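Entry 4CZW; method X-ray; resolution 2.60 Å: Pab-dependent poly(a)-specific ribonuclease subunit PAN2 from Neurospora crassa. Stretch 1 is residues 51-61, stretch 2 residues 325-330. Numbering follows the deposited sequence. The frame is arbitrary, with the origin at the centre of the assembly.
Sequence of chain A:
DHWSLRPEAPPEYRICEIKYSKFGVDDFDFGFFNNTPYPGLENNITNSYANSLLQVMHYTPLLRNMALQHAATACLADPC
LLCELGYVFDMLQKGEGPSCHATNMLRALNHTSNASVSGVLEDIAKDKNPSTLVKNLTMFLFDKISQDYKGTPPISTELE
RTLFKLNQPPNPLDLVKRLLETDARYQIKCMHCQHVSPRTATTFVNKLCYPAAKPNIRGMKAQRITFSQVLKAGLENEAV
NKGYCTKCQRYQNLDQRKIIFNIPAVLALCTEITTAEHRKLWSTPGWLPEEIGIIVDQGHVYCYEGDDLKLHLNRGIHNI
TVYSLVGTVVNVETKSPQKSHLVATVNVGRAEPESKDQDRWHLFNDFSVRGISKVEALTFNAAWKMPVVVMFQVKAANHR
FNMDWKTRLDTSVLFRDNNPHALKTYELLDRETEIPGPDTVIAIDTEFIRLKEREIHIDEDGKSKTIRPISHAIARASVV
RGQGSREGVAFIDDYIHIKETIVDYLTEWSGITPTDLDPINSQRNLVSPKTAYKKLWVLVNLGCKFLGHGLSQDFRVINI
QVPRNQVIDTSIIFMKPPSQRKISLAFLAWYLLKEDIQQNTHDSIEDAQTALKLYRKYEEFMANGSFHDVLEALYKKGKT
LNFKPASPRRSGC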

ATOM      1  N   ASN A  51      -2.819  -1.522  -8.181  1.00 39.36           N
ATOM      2  CA  ASN A  51      -3.581  -2.302  -7.208  1.00 42.04           C
ATOM      3  C   ASN A  51      -3.117  -3.749  -7.081  1.00 41.33           C
ATOM      4  O   ASN A  51      -2.901  -4.239  -5.973  1.00 39.92           O
ATOM      5  CB  ASN A  51      -5.069  -2.279  -7.563  1.00 43.46           C
ATOM      6  CG  ASN A  51      -5.712  -0.932  -7.296  1.00 44.35           C
ATOM      7  OD1 ASN A  51      -5.200  -0.131  -6.513  1.00 37.76           O
ATOM      8  ND2 ASN A  51      -6.846  -0.681  -7.938  1.00 39.67           N
ATOM      9  N   SER A  52      -2.961  -4.423  -8.215  1.00 39.76           N
ATOM     10  CA  SER A  52      -2.537  -5.819  -8.226  1.00 38.75           C
ATOM     11  C   SER A  52      -1.158  -5.985  -7.601  1.00 43.61           C
ATOM     12  O   SER A  52      -0.913  -6.936  -6.858  1.00 38.15           O
ATOM     13  CB  SER A  52      -2.531  -6.368  -9.652  1.00 34.39           C
ATOM     14  OG  SER A  52      -3.794  -6.196 -10.267  1.00 43.32           O
ATOM     15  N   LEU A  53      -0.262  -5.051  -7.905  1.00 32.94           N
ATOM     16  CA  LEU A  53       1.093  -5.085  -7.368  1.00 32.12           C
ATOM     17  C   LEU A  53       1.095  -4.826  -5.866  1.00 42.43           C
ATOM     18  O   LEU A  53       1.817  -5.483  -5.116  1.00 47.19           O
ATOM     19  CB  LEU A  53       1.978  -4.061  -8.080  1.00 40.96           C
ATOM     20  CG  LEU A  53       3.404  -3.928  -7.543  1.00 38.87           C
ATOM     21  CD1 LEU A  53       4.142  -5.253  -7.638  1.00 34.96           C
ATOM     22  CD2 LEU A  53       4.161  -2.840  -8.283  1.00 45.23           C
ATOM     23  N   LEU A  54       0.282  -3.867  -5.436  1.00 42.00           N
ATOM     24  CA  LEU A  54       0.178  -3.522  -4.023  1.00 40.74           C
ATOM     25  C   LEU A  54      -0.332  -4.701  -3.199  1.00 36.74           C
ATOM     26  O   LEU A  54       0.118  -4.924  -2.076  1.00 34.92           O
ATOM     27  CB  LEU A  54      -0.738  -2.310  -3.834  1.00 35.93           C
ATOM     28  CG  LEU A  54      -0.238  -0.980  -4.403  1.00 36.61           C
ATOM     29  CD1 LEU A  54      -1.288   0.107  -4.237  1.00 35.82           C
ATOM     30  CD2 LEU A  54       1.069  -0.571  -3.743  1.00 34.31           C
ATOM     31  N   GLN A  55      -1.271  -5.452  -3.768  1.00 34.82           N
ATOM     32  CA  GLN A  55      -1.823  -6.626  -3.101  1.00 36.95           C
ATOM     33  C   GLN A  55      -0.760  -7.702  -2.922  1.00 42.90           C
ATOM     34  O   GLN A  55      -0.580  -8.237  -1.829  1.00 38.18           O
ATOM     35  CB  GLN A  55      -3.006  -7.194  -3.890  1.00 36.58           C
ATOM     36  CG  GLN A  55      -4.229  -6.290  -3.945  1.00 34.56           C
ATOM     37  CD  GLN A  55      -5.043  -6.313  -2.664  1.00 41.49           C
ATOM     38  OE1 GLN A  55      -4.638  -6.906  -1.664  1.00 40.38           O
ATOM     39  NE2 GLN A  55      -6.204  -5.668  -2.691  1.00 44.90           N
ATOM     40  N   VAL A  56      -0.060  -8.012  -4.010  1.00 43.83           N
ATOM     41  CA  VAL A  56       0.974  -9.040  -4.003  1.00 39.10           C
ATOM     42  C   VAL A  56       2.088  -8.704  -3.012  1.00 35.66           C
ATOM     43  O   VAL A  56       2.563  -9.573  -2.280  1.00 39.43           O
ATOM     44  CB  VAL A  56       1.576  -9.232  -5.411  1.00 31.59           C
ATOM     45  CG1 VAL A  56       2.744 -10.191  -5.366  1.00 39.05           C
ATOM     46  CG2 VAL A  56       0.515  -9.738  -6.375  1.00 34.64           C
HETATM   47  N   MSE A  57       2.488  -7.437  -2.982  1.00 36.85           N
HETATM   48  CA  MSE A  57       3.522  -6.983  -2.058  1.00 38.45           C
HETATM   49  C   MSE A  57       3.049  -7.037  -0.608  1.00 42.46           C
HETATM   50  O   MSE A  57       3.829  -7.340   0.294  1.00 46.41           O
HETATM   51  CB  MSE A  57       3.965  -5.561  -2.404  1.00 38.63           C
HETATM   52  CG  MSE A  57       4.698  -5.433  -3.728  1.00 41.04           C
HETATM   53 SE   MSE A  57       5.258  -3.600  -4.080  1.00 49.09          SE
HETATM   54  CE  MSE A  57       6.444  -3.354  -2.552  1.00 29.16           C
ATOM     55  N   HIS A  58       1.771  -6.739  -0.392  1.00 41.78           N
ATOM     56  CA  HIS A  58       1.206  -6.691   0.955  1.00 44.49           C
ATOM     57  C   HIS A  58       1.221  -8.053   1.639  1.00 42.86           C
ATOM     58  O   HIS A  58       1.461  -8.150   2.842  1.00 42.01           O
ATOM     59  CB  HIS A  58      -0.225  -6.153   0.918  1.00 40.17           C
ATOM     60  CG  HIS A  58      -0.938  -6.253   2.231  1.00 39.85           C
ATOM     61  ND1 HIS A  58      -1.929  -7.179   2.471  1.00 45.59           N
ATOM     62  CD2 HIS A  58      -0.793  -5.550   3.380  1.00 45.17           C
ATOM     63  CE1 HIS A  58      -2.371  -7.038   3.709  1.00 42.54           C
ATOM     64  NE2 HIS A  58      -1.697  -6.057   4.282  1.00 44.02           N
ATOM     65  N   TYR A  59       0.959  -9.103   0.868  1.00 35.67           N
ATOM     66  CA  TYR A  59       0.941 -10.453   1.416  1.00 41.01           C
ATOM     67  C   TYR A  59       2.307 -11.113   1.286  1.00 43.93           C
ATOM     68  O   TYR A  59       2.435 -12.333   1.377  1.00 45.83           O
ATOM     69  CB  TYR A  59      -0.138 -11.293   0.731  1.00 41.84           C
ATOM     70  CG  TYR A  59      -1.539 -10.825   1.056  1.00 48.25           C
ATOM     71  CD1 TYR A  59      -2.164 -11.214   2.234  1.00 43.53           C
ATOM     72  CD2 TYR A  59      -2.230  -9.984   0.195  1.00 47.31           C
ATOM     73  CE1 TYR A  59      -3.441 -10.784   2.541  1.00 45.88           C
ATOM     74  CE2 TYR A  59      -3.509  -9.549   0.493  1.00 49.88           C
ATOM     75  CZ  TYR A  59      -4.109  -9.953   1.667  1.00 51.78           C
ATOM     76  OH  TYR A  59      -5.381  -9.523   1.969  1.00 52.79           O
ATOM     77  N   THR A  60       3.323 -10.285   1.067  1.00 46.45           N
ATOM     78  CA  THR A  60       4.711 -10.719   1.142  1.00 42.49           C
ATOM     79  C   THR A  60       5.284 -10.229   2.467  1.00 36.98           C
ATOM     80  O   THR A  60       5.689  -9.071   2.575  1.00 41.86           O
ATOM     81  CB  THR A  60       5.551 -10.179  -0.031  1.00 43.21           C
ATOM     82  OG1 THR A  60       4.903 -10.489  -1.271  1.00 45.74           O
ATOM     83  CG2 THR A  60       6.943 -10.793  -0.020  1.00 31.25           C
ATOM     84  N   PRO A  61       5.307 -11.112   3.479  1.00 40.32           N
ATOM     85  CA  PRO A  61       5.661 -10.810   4.873  1.00 35.66           C
ATOM     86  C   PRO A  61       6.891  -9.919   5.035  1.00 44.75           C
ATOM     87  O   PRO A  61       6.873  -8.998   5.851  1.00 49.05           O
ATOM     88  CB  PRO A  61       5.922 -12.196   5.466  1.00 36.39           C
ATOM     89  CG  PRO A  61       5.017 -13.088   4.699  1.00 39.84           C
ATOM     90  CD  PRO A  61       5.000 -12.542   3.295  1.00 43.25           C
ATOM     91  N   LEU A 325       6.074 -19.288  -3.423  1.00 39.87           N
ATOM     92  CA  LEU A 325       5.343 -18.390  -4.307  1.00 38.84           C
ATOM     93  C   LEU A 325       4.274 -17.629  -3.533  1.00 44.36           C
ATOM     94  O   LEU A 325       3.343 -18.225  -2.991  1.00 43.11           O
ATOM     95  CB  LEU A 325       4.707 -19.170  -5.458  1.00 43.60           C
ATOM     96  CG  LEU A 325       3.830 -18.365  -6.418  1.00 40.90           C
ATOM     97  CD1 LEU A 325       4.643 -17.285  -7.113  1.00 39.99           C
ATOM     98  CD2 LEU A 325       3.170 -19.284  -7.432  1.00 34.52           C
ATOM     99  N   VAL A 326       4.416 -16.309  -3.481  1.00 43.45           N
ATOM    100  CA  VAL A 326       3.460 -15.468  -2.772  1.00 40.57           C
ATOM    101  C   VAL A 326       2.235 -15.185  -3.634  1.00 43.63           C
ATOM    102  O   VAL A 326       1.103 -15.435  -3.219  1.00 52.25           O
ATOM    103  CB  VAL A 326       4.091 -14.131  -2.342  1.00 39.18           C
ATOM    104  CG1 VAL A 326       3.039 -13.224  -1.726  1.00 41.84           C
ATOM    105  CG2 VAL A 326       5.230 -14.373  -1.366  1.00 38.73           C
ATOM    106  N   GLY A 327       2.466 -14.667  -4.835  1.00 45.44           N
ATOM    107  CA  GLY A 327       1.376 -14.333  -5.733  1.00 43.08           C
ATOM    108  C   GLY A 327       1.834 -13.968  -7.131  1.00 41.53           C
ATOM    109  O   GLY A 327       3.012 -14.098  -7.465  1.00 45.27           O
ATOM    110  N   THR A 328       0.894 -13.505  -7.948  1.00 44.65           N
ATOM    111  CA  THR A 328       1.183 -13.172  -9.338  1.00 39.04           C
ATOM    112  C   THR A 328       0.337 -12.003  -9.835  1.00 44.51           C
ATOM    113  O   THR A 328      -0.886 -12.010  -9.699  1.00 43.37           O
ATOM    114  CB  THR A 328       0.945 -14.382 -10.264  1.00 39.70           C
ATOM    115  OG1 THR A 328       1.759 -15.484  -9.843  1.00 53.27           O
ATOM    116  CG2 THR A 328       1.281 -14.030 -11.704  1.00 41.78           C
ATOM    117  N   VAL A 329       0.994 -10.998 -10.406  1.00 41.37           N
ATOM    118  CA  VAL A 329       0.290  -9.930 -11.104  1.00 36.28           C
ATOM    119  C   VAL A 329      -0.075 -10.421 -12.499  1.00 37.59           C
ATOM    120  O   VAL A 329       0.802 -10.720 -13.310  1.00 42.35           O
ATOM    121  CB  VAL A 329       1.133  -8.647 -11.203  1.00 38.26           C
ATOM    122  CG1 VAL A 329       0.442  -7.625 -12.095  1.00 37.47           C
ATOM    123  CG2 VAL A 329       1.384  -8.072  -9.819  1.00 33.40           C
ATOM    124  N   VAL A 330      -1.373 -10.506 -12.775  1.00 39.03           N
ATOM    125  CA  VAL A 330      -1.851 -11.134 -14.002  1.00 32.17           C
ATOM    126  C   VAL A 330      -2.515 -10.142 -14.954  1.00 35.56           C
ATOM    127  O   VAL A 330      -3.362  -9.348 -14.548  1.00 46.90           O
ATOM    128  CB  VAL A 330      -2.852 -12.263 -13.683  1.00 29.72           C
ATOM    129  CG1 VAL A 330      -3.335 -12.925 -14.961  1.00 35.75           C
ATOM    130  CG2 VAL A 330      -2.216 -13.286 -12.755  1.00 36.88           C
TER

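The strand 325-330 runs almost exactly antiparallel to the helix 51-58, their axes 7.8 Å apart at closest approach, and no hydrogen bond links them. Van der Waals packing, chiefly of valine methyls on the helix and the turn after it, holds the pair together, burying 328 Å² in all.

Leu325 does not reach the helix; the contact begins at Val326, whose side chain points toward it. Valine, compact and apolar, suits this buried site. Val326 CG1 fits where the helix ends, lying 3.7 Å from Val56 O, 3.3 Å from Tyr59 O and 3.3 Å from Thr60 OG1. Thr60 OG1 donates a hydrogen bond to Val56 O (2.7 Å), satisfying a carbonyl near the end of the helix. Tyr59 CB is 4.5 Å from Val326 CG1, while the end of the tyrosine leads away.

At Gly327 the backbone itself faces the helix, and Val56 packs against it, with Val56 CG1 4.3 Å from Gly327 C. Glycine lets the main chain face Val56 in this close passage, where Gly327 CA and Val56 CA are 5.6 Å apart. An ideal Gly327 CB would sit at contact distance, 3.7 Å from Val56 CG2.

Thr328 turns its side chain away and meets the helix through its backbone, Thr328 N lying 4.1 Å from Val56 CG2. Val56 CG2 also reaches Val329 CG2 at 3.9 Å, so the side chain of Val56, pointing toward the strand in the t rotamer, touches Gly327, Thr328 and Val329.

Val329 leaves the strand sideways, yet its branched side chain covers the earlier part of the helix. Val329 CG2 lies 3.9 Å from both Ser52 O and Leu53 CA, and Val329 CG1 is 4.0 Å from Ser52 CB. Ser52 points toward the strand and presents its CB to this methyl. Val330 CB is 7.0 Å from Ser52 OG, and the contact ends.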